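Phosphoserine aminotransferase (Bacillus alcalophilus, PDB 1W23) catalyses the reversible, pyridoxal-phosphate-dependent transamination of 3-phosphohydroxypyruvate to phosphoserine, the second step of serine biosynthesis from 3-phosphoglycerate, working as a homodimer. Local coordinates at residues A[126-130]-A[288-293]; A[177-181]-A[260-264]; A[274-280]-A[349-354]; A[282-286]-A[353-357]; A[296-301]-A[333-339]. One frame throughout, in Å; residues are numbered along the deposited sequence.

Contact 1. Residues A[126-130]-A[288-293]; sequences SYQSI and HAEKGS
Two irregular loops meet through a mix of backbone and side-chain hydrogen bonds, His288 and Gln128 supplying much of the interface. In 126-130, Ser126 (phi/psi 60/35) and Tyr127 (56/49) are both left-handed; 288-293 ends in a short 3-10 turn, 291-293. The CA atoms of Gln128 and Ala289 lie 4.6 Å apart, those of Ser129 and Ser293 5.2 Å. His288, chi1 t, sends NE2 to Ser126 O (2.7 Å) and weakly to Tyr127 O (3.4 Å); Glu290 N donates to Gln128 O (2.8 Å), and Ile130 N to Ser293 OG (3.0 Å), the serine being in the m rotamer. One water bridges Gln128 OE1 (2.6 Å) and His288 O (2.8 Å), while Gln128 NE2 turns back to Asn125 O. In the packing, Gln128 CG makes a CH-pi contact over the His288 ring, 4.1 Å from its centroid, and Tyr154 meets the rings of His288 and Tyr127. This is loop-to-loop docking between the large cofactor-binding domain and the small C-terminal domain of a class-V, fold-type I aminotransferase.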
# COMPACT_ATOMS: atom_id res chain seq x y z
N SER A 126 -11.14 28.60 14.16
CA SER A 126 -10.49 28.18 12.95
C SER A 126 -9.13 27.57 13.21
O SER A 126 -8.22 27.71 12.39
CB SER A 126 -10.38 29.32 11.88
OG SER A 126 -11.73 29.78 11.60
N TYR A 127 -9.00 26.86 14.30
CA TYR A 127 -7.81 26.02 14.51
C TYR A 127 -6.50 26.81 14.40
O TYR A 127 -5.56 26.40 13.72
CB TYR A 127 -7.85 24.83 13.56
CG TYR A 127 -8.99 23.84 13.77
CD1 TYR A 127 -9.85 23.48 12.73
CD2 TYR A 127 -9.18 23.23 15.00
CE1 TYR A 127 -10.87 22.57 12.89
CE2 TYR A 127 -10.19 22.27 15.18
CZ TYR A 127 -11.04 21.94 14.11
OH TYR A 127 -12.00 21.00 14.35
N GLN A 128 -6.45 27.94 15.11
CA GLN A 128 -5.22 28.74 15.14
C GLN A 128 -4.26 28.29 16.20
O GLN A 128 -3.12 28.79 16.25
CB GLN A 128 -5.55 30.22 15.38
CG GLN A 128 -6.34 30.84 14.25
CD GLN A 128 -6.77 32.27 14.56
OE1 GLN A 128 -5.93 33.13 14.77
NE2 GLN A 128 -8.05 32.54 14.51
N SER A 129 -4.63 27.40 17.11
CA SER A 129 -3.80 27.02 18.26
C SER A 129 -4.13 25.62 18.75
O SER A 129 -5.15 25.02 18.45
CB SER A 129 -4.01 28.01 19.41
OG SER A 129 -5.29 27.92 19.98
N ILE A 130 -3.22 25.13 19.59
CA ILE A 130 -3.47 23.91 20.37
C ILE A 130 -4.12 24.30 21.67
O ILE A 130 -3.62 25.23 22.34
CB ILE A 130 -2.14 23.20 20.62
CG1 ILE A 130 -1.31 22.97 19.33
CG2 ILE A 130 -2.33 21.90 21.41
CD1 ILE A 130 -2.04 22.22 18.23
N HIS A 288 -1.31 31.92 9.66
CA HIS A 288 -2.57 31.44 10.25
C HIS A 288 -2.43 31.12 11.73
O HIS A 288 -3.33 31.41 12.54
CB HIS A 288 -3.07 30.21 9.46
CG HIS A 288 -4.32 29.66 10.07
ND1 HIS A 288 -5.53 30.27 9.90
CD2 HIS A 288 -4.57 28.60 10.90
CE1 HIS A 288 -6.49 29.61 10.58
NE2 HIS A 288 -5.93 28.63 11.21
N ALA A 289 -1.35 30.44 12.08
CA ALA A 289 -1.16 29.94 13.45
C ALA A 289 -0.79 31.04 14.44
O ALA A 289 -0.04 31.95 14.15
CB ALA A 289 -0.06 28.93 13.49
N GLU A 290 -1.32 30.92 15.67
CA GLU A 290 -0.81 31.68 16.77
C GLU A 290 0.67 31.32 16.97
O GLU A 290 1.07 30.15 16.77
CB GLU A 290 -1.56 31.36 18.05
CG GLU A 290 -2.97 31.89 18.10
CD GLU A 290 -3.61 31.72 19.45
OE1 GLU A 290 -2.98 31.13 20.38
OE2 GLU A 290 -4.79 32.15 19.61
N LYS A 291 1.49 32.30 17.36
CA LYS A 291 2.93 32.03 17.42
C LYS A 291 3.28 30.85 18.32
O LYS A 291 4.19 30.04 17.95
CB LYS A 291 3.67 33.31 17.90
CG LYS A 291 3.84 34.32 16.72
CD LYS A 291 4.66 35.50 17.21
CE LYS A 291 4.68 36.54 16.07
NZ LYS A 291 5.56 37.69 16.44
N GLY A 292 2.59 30.67 19.45
CA GLY A 292 2.92 29.61 20.37
C GLY A 292 2.59 28.22 19.88
O GLY A 292 2.99 27.22 20.52
N SER A 293 1.85 28.11 18.77
CA SER A 293 1.42 26.83 18.19
C SER A 293 1.99 26.61 16.82
O SER A 293 1.59 25.68 16.13
CB SER A 293 -0.11 26.79 18.13
OG SER A 293 -0.66 26.75 19.46
O HOH W 1 -3.34 33.42 14.56

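Contact 2. Residues A[177-181]-A[260-264]; sequences ILSRP and AEAIA
Here a loop of the large domain packs against the first turn of a long helix in a class-V aminotransferase of PLP fold type I. Segment 177-181 follows strand 169-172 of the seven-stranded sheet; 260-264 lies near the start of helix 259-279. Leu178 has left-handed angles (57/36), whereas Arg180 (-171/165) and Pro181 (-63/154) are extended, so the chain runs along the helix face formed by Ala260, Ile263 and Ala264. The small alanines permit close approach: the CA atoms of Arg180 and Ala264 are 4.7 Å apart. Ala260 CB meets Leu178 CD1 (3.9 Å), Arg180 C (3.7 Å) and Pro181 CG (4.2 Å), while Pro181 CG also touches Glu261 CG (3.8 Å). Arg180, chi1 p with chi2 and chi3 t, directs its guanidinium to Asp176 and Tyr158 O. Ile263 CG2 packs on both Leu178 O and Ser179 O at 3.7 Å. Ser179 O, hydrogen-bonded by Asn267, also receives a CA-H...O contact from Ala264 CA at 3.5 Å.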
# COMPACT_ATOMS: atom_id res chain seq x y z
N ILE A 177 6.14 12.95 12.59
CA ILE A 177 6.89 11.84 13.22
C ILE A 177 8.37 11.92 12.82
O ILE A 177 8.74 12.12 11.69
CB ILE A 177 6.30 10.48 12.82
CG1 ILE A 177 6.91 9.35 13.62
CG2 ILE A 177 6.34 10.26 11.30
CD1 ILE A 177 6.17 8.02 13.55
N LEU A 178 9.22 11.71 13.83
CA LEU A 178 10.69 11.68 13.62
C LEU A 178 11.23 12.94 13.00
O LEU A 178 12.24 12.96 12.31
CB LEU A 178 11.12 10.41 12.89
CG LEU A 178 12.57 10.01 12.93
CD1 LEU A 178 13.32 10.31 14.19
CD2 LEU A 178 12.71 8.52 12.53
N SER A 179 10.61 14.07 13.42
CA SER A 179 11.15 15.41 13.15
C SER A 179 11.87 16.01 14.37
O SER A 179 12.41 17.11 14.27
CB SER A 179 10.04 16.35 12.73
OG SER A 179 9.08 16.53 13.76
N ARG A 180 11.84 15.27 15.46
CA ARG A 180 12.34 15.70 16.77
C ARG A 180 12.32 14.51 17.69
O ARG A 180 11.63 13.52 17.42
CB ARG A 180 11.49 16.85 17.33
CG ARG A 180 10.00 16.55 17.35
CD ARG A 180 9.19 17.79 17.72
NE ARG A 180 7.75 17.41 17.66
CZ ARG A 180 6.77 18.16 18.17
NH1 ARG A 180 7.01 19.36 18.73
NH2 ARG A 180 5.50 17.71 18.12
N PRO A 181 13.01 14.59 18.83
CA PRO A 181 12.89 13.50 19.81
C PRO A 181 11.46 13.37 20.33
O PRO A 181 10.72 14.35 20.38
CB PRO A 181 13.88 13.91 20.92
CG PRO A 181 14.87 14.80 20.21
CD PRO A 181 13.97 15.61 19.26
N ALA A 260 17.34 12.15 15.67
CA ALA A 260 16.23 13.04 15.93
C ALA A 260 16.67 14.36 16.48
O ALA A 260 16.05 15.40 16.19
CB ALA A 260 15.26 12.34 16.89
N GLU A 261 17.70 14.40 17.34
CA GLU A 261 18.16 15.67 17.89
C GLU A 261 18.72 16.56 16.79
O GLU A 261 18.50 17.78 16.74
CB GLU A 261 19.22 15.45 18.99
CG GLU A 261 18.71 14.78 20.21
CD GLU A 261 19.72 14.94 21.36
OE1 GLU A 261 20.90 15.35 21.17
OE2 GLU A 261 19.31 14.66 22.52
N ALA A 262 19.50 15.96 15.87
CA ALA A 262 20.11 16.77 14.80
C ALA A 262 19.06 17.27 13.84
O ALA A 262 19.15 18.41 13.38
CB ALA A 262 21.19 16.00 14.06
N ILE A 263 18.08 16.44 13.52
CA ILE A 263 17.08 16.84 12.55
C ILE A 263 16.21 17.93 13.17
O ILE A 263 15.76 18.86 12.45
CB ILE A 263 16.31 15.69 11.94
CG1 ILE A 263 15.72 16.10 10.56
CG2 ILE A 263 15.18 15.18 12.79
CD1 ILE A 263 16.65 16.38 9.42
N ALA A 264 15.93 17.88 14.48
CA ALA A 264 15.19 18.98 15.10
C ALA A 264 15.92 20.31 14.97
O ALA A 264 15.30 21.33 14.70
CB ALA A 264 14.95 18.71 16.59

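Contact 3. Residues A[274-280]-A[349-354]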
# COMPACT_ATOMS: atom_id res chain seq x y z
N ILE A 274 11.53 31.00 7.36
CA ILE A 274 10.24 31.38 6.79
C ILE A 274 9.43 32.21 7.77
O ILE A 274 8.87 33.25 7.38
CB ILE A 274 9.49 30.12 6.31
CG1 ILE A 274 10.33 29.32 5.29
CG2 ILE A 274 8.15 30.54 5.70
CD1 ILE A 274 9.77 27.98 4.93
N TYR A 275 9.34 31.81 9.03
CA TYR A 275 8.61 32.61 10.01
C TYR A 275 9.20 34.02 10.18
O TYR A 275 8.44 34.98 10.32
CB TYR A 275 8.46 31.89 11.34
CG TYR A 275 7.49 30.74 11.34
CD1 TYR A 275 7.87 29.46 11.62
CD2 TYR A 275 6.14 30.94 11.03
CE1 TYR A 275 6.99 28.39 11.61
CE2 TYR A 275 5.24 29.90 11.03
CZ TYR A 275 5.67 28.62 11.31
OH TYR A 275 4.73 27.60 11.30
N ASP A 276 10.53 34.14 10.17
CA ASP A 276 11.11 35.48 10.27
C ASP A 276 10.68 36.33 9.06
O ASP A 276 10.45 37.55 9.20
CB ASP A 276 12.63 35.40 10.38
CG ASP A 276 13.17 35.01 11.69
OD1 ASP A 276 12.44 34.91 12.69
OD2 ASP A 276 14.42 34.84 11.78
N THR A 277 10.62 35.72 7.89
CA THR A 277 10.22 36.47 6.68
C THR A 277 8.79 36.99 6.86
O THR A 277 8.46 38.14 6.52
CB THR A 277 10.34 35.62 5.44
OG1 THR A 277 11.68 35.08 5.33
CG2 THR A 277 10.08 36.38 4.18
N ILE A 278 7.90 36.14 7.37
CA ILE A 278 6.54 36.57 7.66
C ILE A 278 6.53 37.70 8.68
O ILE A 278 5.87 38.76 8.49
CB ILE A 278 5.68 35.35 8.13
CG1 ILE A 278 5.50 34.35 6.97
CG2 ILE A 278 4.35 35.79 8.71
CD1 ILE A 278 4.91 33.01 7.44
N ASP A 279 7.24 37.51 9.78
CA ASP A 279 7.20 38.44 10.89
C ASP A 279 7.81 39.79 10.53
O ASP A 279 7.36 40.81 11.06
CB ASP A 279 7.84 37.82 12.13
CG ASP A 279 7.05 36.65 12.67
OD1 ASP A 279 5.85 36.52 12.36
OD2 ASP A 279 7.64 35.88 13.47
N GLU A 280 8.79 39.81 9.62
CA GLU A 280 9.46 41.03 9.17
C GLU A 280 8.70 41.73 8.07
O GLU A 280 9.13 42.80 7.58
CB GLU A 280 10.87 40.66 8.67
CG GLU A 280 11.88 40.17 9.71
CD GLU A 280 13.08 39.40 9.13
OE1 GLU A 280 13.92 38.87 9.89
OE2 GLU A 280 13.22 39.26 7.88
N LEU A 349 12.71 30.51 -0.91
CA LEU A 349 11.36 30.98 -0.61
C LEU A 349 11.40 32.36 0.05
O LEU A 349 10.60 33.24 -0.32
CB LEU A 349 10.61 29.95 0.21
CG LEU A 349 9.18 30.36 0.62
CD1 LEU A 349 8.31 30.59 -0.60
CD2 LEU A 349 8.56 29.28 1.49
N ARG A 350 12.28 32.55 1.02
CA ARG A 350 12.44 33.88 1.64
C ARG A 350 12.73 34.92 0.57
O ARG A 350 12.12 36.01 0.57
CB ARG A 350 13.54 33.83 2.70
CG ARG A 350 14.01 35.20 3.13
CD ARG A 350 14.97 35.10 4.32
NE ARG A 350 15.52 36.35 4.77
CZ ARG A 350 14.94 37.14 5.67
NH1 ARG A 350 13.76 36.84 6.25
NH2 ARG A 350 15.61 38.27 5.95
N GLU A 351 13.65 34.65 -0.34
CA GLU A 351 14.02 35.63 -1.35
C GLU A 351 12.83 35.94 -2.27
O GLU A 351 12.56 37.11 -2.62
CB GLU A 351 15.24 35.08 -2.14
CG GLU A 351 16.50 35.12 -1.25
CD GLU A 351 17.73 34.49 -1.77
OE1 GLU A 351 18.81 34.51 -1.11
OE2 GLU A 351 17.70 33.93 -2.91
N LEU A 352 12.06 34.92 -2.67
CA LEU A 352 10.86 35.13 -3.46
C LEU A 352 9.89 36.03 -2.71
O LEU A 352 9.31 36.97 -3.28
CB LEU A 352 10.20 33.78 -3.73
CG LEU A 352 8.84 33.77 -4.43
CD1 LEU A 352 8.99 33.69 -5.94
CD2 LEU A 352 7.99 32.55 -4.10
N MET A 353 9.68 35.71 -1.44
CA MET A 353 8.73 36.46 -0.63
C MET A 353 9.13 37.93 -0.46
O MET A 353 8.29 38.86 -0.53
CB MET A 353 8.54 35.80 0.74
CG MET A 353 7.77 34.48 0.65
SD MET A 353 7.70 33.51 2.15
CE MET A 353 6.50 34.46 3.14
N ILE A 354 10.41 38.18 -0.22
CA ILE A 354 10.89 39.55 -0.05
C ILE A 354 10.73 40.32 -1.35
O ILE A 354 10.24 41.44 -1.38
CB ILE A 354 12.34 39.57 0.47
CG1 ILE A 354 12.40 39.06 1.90
CG2 ILE A 354 12.94 41.00 0.36
CD1 ILE A 354 13.78 38.80 2.40
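Helices 274-279 and 349-354 run side by side in the same direction, their local axes 12° apart and 9.7 Å distant at closest approach. Thr277 and Arg350 have the nearest CA atoms, 6.1 Å apart. The CA-to-CB bond of Thr277 points toward the partner helix, and its CG2 packs on Met353 CB (3.8 Å) and Ile354 CG1 (4.2 Å). Toward the N-terminal end of the pair, Ile274 CD1 meets Leu349 CD2 at 3.9 Å; Ile278, whose CA-to-CB bond points away, still brings CG1 within 4.0 Å of Met353 CE. These two helices are part of the helical layer of the small C-terminal domain, an alpha/beta arrangement in which they pack on one face of the three-stranded antiparallel sheet: Ile274, Tyr275 and Ile278 touch Val299, and Met353 touches Phe301. On the more open side of the interface the contacts become polar. Arg350 reaches across to the other helix with chi1 to chi3 all t, so that NH1 donates to Thr277 OG1 (2.9 Å) and to Glu280 OE2 (3.0 Å), while NH2 reaches the same Glu280 OE2 at 3.2 Å, completing a salt bridge. Both acceptors lie near the edge of the guanidinium plane. Thr277 OG1 also bonds to Ile273 O one turn earlier, and thus links its own helix backbone to the arginine of the other.

Contact 4. Residues A[282-286]-A[353-357]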
# COMPACT_ATOMS: atom_id res chain seq x y z
N ASN A 282 5.76 43.28 7.93
CA ASN A 282 4.81 44.34 8.34
C ASN A 282 3.41 44.02 7.87
O ASN A 282 2.67 44.91 7.40
CB ASN A 282 5.23 45.74 7.90
CG ASN A 282 4.55 46.78 8.73
OD1 ASN A 282 4.37 46.60 9.94
ND2 ASN A 282 4.10 47.90 8.12
N GLY A 283 3.00 42.75 8.03
CA GLY A 283 1.62 42.37 7.72
C GLY A 283 1.38 42.04 6.27
O GLY A 283 0.24 41.68 5.89
N PHE A 284 2.37 42.14 5.38
CA PHE A 284 2.16 41.75 3.98
C PHE A 284 1.86 40.26 3.88
O PHE A 284 1.03 39.85 3.04
CB PHE A 284 3.38 42.18 3.18
CG PHE A 284 3.19 41.97 1.67
CD1 PHE A 284 2.72 43.02 0.87
CD2 PHE A 284 3.49 40.75 1.09
CE1 PHE A 284 2.56 42.83 -0.50
CE2 PHE A 284 3.31 40.57 -0.27
CZ PHE A 284 2.87 41.60 -1.06
N TYR A 285 2.54 39.44 4.68
CA TYR A 285 2.23 38.03 4.88
C TYR A 285 1.71 37.87 6.29
O TYR A 285 2.34 38.43 7.23
CB TYR A 285 3.48 37.13 4.68
CG TYR A 285 4.11 37.31 3.33
CD1 TYR A 285 5.29 38.01 3.17
CD2 TYR A 285 3.54 36.81 2.18
CE1 TYR A 285 5.90 38.20 1.93
CE2 TYR A 285 4.10 36.99 0.93
CZ TYR A 285 5.29 37.71 0.80
OH TYR A 285 5.80 37.90 -0.46
N VAL A 286 0.67 37.10 6.51
CA VAL A 286 0.06 36.86 7.80
C VAL A 286 -0.04 35.36 8.02
O VAL A 286 -0.71 34.62 7.25
CB VAL A 286 -1.33 37.49 7.93
CG1 VAL A 286 -1.95 37.17 9.26
CG2 VAL A 286 -1.24 38.99 7.70
N MET A 353 9.68 35.71 -1.44
CA MET A 353 8.73 36.46 -0.63
C MET A 353 9.13 37.93 -0.46
O MET A 353 8.29 38.86 -0.53
CB MET A 353 8.54 35.80 0.74
CG MET A 353 7.77 34.48 0.65
SD MET A 353 7.70 33.51 2.15
CE MET A 353 6.50 34.46 3.14
N ILE A 354 10.41 38.18 -0.22
CA ILE A 354 10.89 39.55 -0.05
C ILE A 354 10.73 40.32 -1.35
O ILE A 354 10.24 41.44 -1.38
CB ILE A 354 12.34 39.57 0.47
CG1 ILE A 354 12.40 39.06 1.90
CG2 ILE A 354 12.94 41.00 0.36
CD1 ILE A 354 13.78 38.80 2.40
N GLN A 355 11.14 39.70 -2.46
CA GLN A 355 11.05 40.38 -3.75
C GLN A 355 9.60 40.66 -4.12
O GLN A 355 9.29 41.76 -4.62
CB GLN A 355 11.79 39.55 -4.83
CG GLN A 355 11.72 40.15 -6.24
CD GLN A 355 12.29 39.25 -7.33
OE1 GLN A 355 13.36 38.63 -7.23
NE2 GLN A 355 11.56 39.09 -8.42
N PHE A 356 8.71 39.72 -3.88
CA PHE A 356 7.29 39.94 -4.26
C PHE A 356 6.72 41.09 -3.45
O PHE A 356 6.00 41.94 -3.98
CB PHE A 356 6.51 38.63 -4.06
CG PHE A 356 5.10 38.74 -4.60
CD1 PHE A 356 4.85 38.46 -5.93
CD2 PHE A 356 4.08 39.13 -3.76
CE1 PHE A 356 3.56 38.65 -6.41
CE2 PHE A 356 2.78 39.29 -4.24
CZ PHE A 356 2.52 39.04 -5.56
N LYS A 357 7.01 41.16 -2.16
CA LYS A 357 6.58 42.25 -1.30
C LYS A 357 7.12 43.57 -1.78
O LYS A 357 6.38 44.56 -1.92
CB LYS A 357 7.04 41.97 0.13
CG LYS A 357 6.77 43.06 1.15
CD LYS A 357 7.47 42.72 2.46
CE LYS A 357 9.00 42.93 2.50
NZ LYS A 357 9.62 42.72 3.84
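The carbonyl of Met353, already engaged in the helix by Lys357 N (3.1 Å), takes a second hydrogen bond from outside: Tyr285 OH donates to Met353 O at 2.7 Å. The same methionine folds its side chain over the tyrosine. Met353 CE lies 3.7 Å from the Tyr285 ring centroid, only 11° off the normal, as a CH-pi contact, and SD, 5.0 Å from that centroid, makes this a Met-aromatic pair; chi3 near +74° bends the methyl over the ring. The preceding residue, Phe284, lays a ring face on Lys357 CA, 3.9 Å from the centroid and 18° off the normal, and its CZ reaches Phe356 CD2 at 3.9 Å. Two adjacent aromatic residues thus pack on the same turn of the helix. The turn into this pair uses positive phi at Asn282 (49°) and Gly283 (85°); at the angles of Gly283 a CB would clash with the preceding carbonyl oxygen. The segment links helix 259-279 to edge strand 286-287 of the small-domain sheet while packing against the C-terminal helix 343-359. Tyr285 also touches Ile278 of the first helix, and Phe356 meets Phe312 of helix 306-318 edge-to-face.

Contact 5. Residues A[296-301]-A[333-339]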
# COMPACT_ATOMS: atom_id res chain seq x y z
N LEU A 296 6.56 23.42 12.86
CA LEU A 296 7.86 23.32 12.22
C LEU A 296 7.82 22.60 10.89
O LEU A 296 8.83 22.57 10.19
CB LEU A 296 8.86 22.66 13.18
CG LEU A 296 9.12 23.46 14.45
CD1 LEU A 296 9.96 22.61 15.41
CD2 LEU A 296 9.81 24.78 14.16
N MET A 297 6.69 21.98 10.55
CA MET A 297 6.52 21.12 9.39
C MET A 297 5.68 21.72 8.25
O MET A 297 5.97 21.45 7.08
CB MET A 297 5.87 19.79 9.85
CG MET A 297 6.74 18.97 10.77
SD MET A 297 8.12 18.08 10.00
CE MET A 297 9.54 19.14 10.32
N ASN A 298 4.64 22.51 8.60
CA ASN A 298 3.78 23.12 7.61
C ASN A 298 3.53 24.57 8.00
O ASN A 298 2.95 24.83 9.02
CB ASN A 298 2.42 22.40 7.48
CG ASN A 298 2.58 20.91 7.22
OD1 ASN A 298 2.53 20.12 8.19
ND2 ASN A 298 2.71 20.48 5.97
N VAL A 299 4.02 25.51 7.16
CA VAL A 299 3.90 26.94 7.44
C VAL A 299 2.77 27.51 6.60
O VAL A 299 2.86 27.57 5.36
CB VAL A 299 5.22 27.67 7.16
CG1 VAL A 299 5.04 29.15 7.47
CG2 VAL A 299 6.39 27.08 7.91
N THR A 300 1.70 27.92 7.27
CA THR A 300 0.49 28.38 6.59
C THR A 300 0.37 29.90 6.68
O THR A 300 0.55 30.51 7.76
CB THR A 300 -0.74 27.67 7.17
OG1 THR A 300 -0.74 27.86 8.59
CG2 THR A 300 -0.75 26.19 6.82
N PHE A 301 0.05 30.56 5.55
CA PHE A 301 -0.01 32.02 5.57
C PHE A 301 -0.87 32.50 4.39
O PHE A 301 -1.11 31.79 3.43
CB PHE A 301 1.36 32.67 5.53
CG PHE A 301 2.22 32.34 4.33
CD1 PHE A 301 2.26 33.22 3.24
CD2 PHE A 301 2.97 31.19 4.25
CE1 PHE A 301 3.04 32.96 2.12
CE2 PHE A 301 3.78 30.95 3.13
CZ PHE A 301 3.80 31.85 2.09
N CYS A 333 -1.67 29.89 1.41
CA CYS A 333 -0.40 29.31 1.04
C CYS A 333 0.04 28.33 2.13
O CYS A 333 -0.28 28.53 3.32
CB CYS A 333 0.68 30.39 0.89
SG CYS A 333 0.19 31.74 -0.21
N ARG A 334 0.79 27.32 1.76
CA ARG A 334 1.32 26.35 2.72
C ARG A 334 2.68 25.91 2.22
O ARG A 334 2.80 25.29 1.19
CB ARG A 334 0.41 25.14 2.87
CG ARG A 334 0.96 24.11 3.85
CD ARG A 334 -0.05 23.01 4.17
NE ARG A 334 -0.53 22.33 2.96
CZ ARG A 334 -1.28 21.24 3.01
NH1 ARG A 334 -1.64 20.69 4.15
NH2 ARG A 334 -1.70 20.71 1.83
N ALA A 335 3.73 26.26 3.00
CA ALA A 335 5.09 25.80 2.71
C ALA A 335 5.36 24.56 3.59
O ALA A 335 5.52 24.71 4.82
CB ALA A 335 6.12 26.90 2.99
N SER A 336 5.37 23.38 3.01
CA SER A 336 5.65 22.15 3.75
C SER A 336 7.16 21.94 3.73
O SER A 336 7.79 21.94 2.69
CB SER A 336 4.90 20.98 3.16
OG SER A 336 3.49 21.17 3.26
N ILE A 337 7.72 21.85 4.95
CA ILE A 337 9.14 21.86 5.23
C ILE A 337 9.53 20.67 6.11
O ILE A 337 10.18 20.76 7.12
CB ILE A 337 9.57 23.22 5.82
CG1 ILE A 337 8.74 23.65 7.03
CG2 ILE A 337 9.57 24.28 4.74
CD1 ILE A 337 9.32 24.86 7.77
N TYR A 338 9.10 19.48 5.66
CA TYR A 338 9.44 18.22 6.29
C TYR A 338 10.93 18.00 6.32
O TYR A 338 11.70 18.74 5.71
CB TYR A 338 8.74 17.10 5.50
CG TYR A 338 7.24 17.26 5.41
CD1 TYR A 338 6.60 17.22 4.18
CD2 TYR A 338 6.43 17.44 6.50
CE1 TYR A 338 5.25 17.35 4.06
CE2 TYR A 338 5.07 17.56 6.40
CZ TYR A 338 4.47 17.50 5.17
OH TYR A 338 3.08 17.65 5.11
N ASN A 339 11.36 16.94 7.00
CA ASN A 339 12.79 16.71 7.27
C ASN A 339 13.69 16.89 6.04
O ASN A 339 14.75 17.50 6.16
CB ASN A 339 12.97 15.27 7.73
CG ASN A 339 12.53 14.96 9.15
OD1 ASN A 339 12.18 15.84 9.92
ND2 ASN A 339 12.56 13.67 9.51
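Val299, Ala335, Phe301 and Cys333 form the apolar face of this antiparallel strand pair. Val299 CB lies 4.3 Å from Ala335 CB, and Val299 CG2 meets Ile337 CD1 at 3.7 Å. Cys333 CB sits 3.7 Å from the Phe301 ring centroid, over its face, with SG 4.4 Å from the same centroid in a sulfur-aromatic contact. Both pairs, Val299-Ala335 and Phe301-Cys333, are hydrogen-bonded: Val299 N to Ala335 O (2.9 Å), Ala335 N to Val299 O (2.8 Å), Phe301 N to Cys333 O (3.0 Å) and Cys333 N to Phe301 O (2.8 Å). Ile337 N to Met297 O (2.8 Å) prolongs the ladder beyond the strands. The non-hydrogen-bonded pairs Asn298-Ser336 and Thr300-Arg334 present the polar face. There Asn298 ND2 donates to Ser336 OG (2.9 Å). Asn298 ND2 also donates to Tyr338 OH (3.0 Å), a hydroxyl hydrogen-bonded to Ala9 O as well. Met297 SD lies at the Tyr338 ring edge, 3.9 Å from Tyr338 CD2. This face adjoins the active site: Asn298 OD1 bonds to Asn150 of the cofactor pocket, Arg334 NH1 to Thr152 O, and the Tyr338 side chain is about 3 Å from that of Lys196. In the small-domain sheet, strand 298-302 lies between 286-287 and 333-336; helices 259-279, 306-318 and 343-359 pack on the Val299-Phe301 face.

From the N terminus, 126-130 opens first and waits for 288-293, so contact 1 ties the large domain to the loop after strand 286-287. Contact 2 forms wholly within that span, bringing 177-181 to the start of helix 259-279. Contacts 3 and 4 open at the end of this helix and just beyond it, before contact 1 closes, and therefore cross it; both close on helix 343-359, sharing Met353 and Ile354. Contact 5 opens after contact 1 has closed and lies within the spans of both 3 and 4, its strands packing against helices 259-279 and 343-359. His288 probably bonds to Thr300, joining contacts 1 and 5, while Asn339 links contact 5 to Leu178 of contact 2.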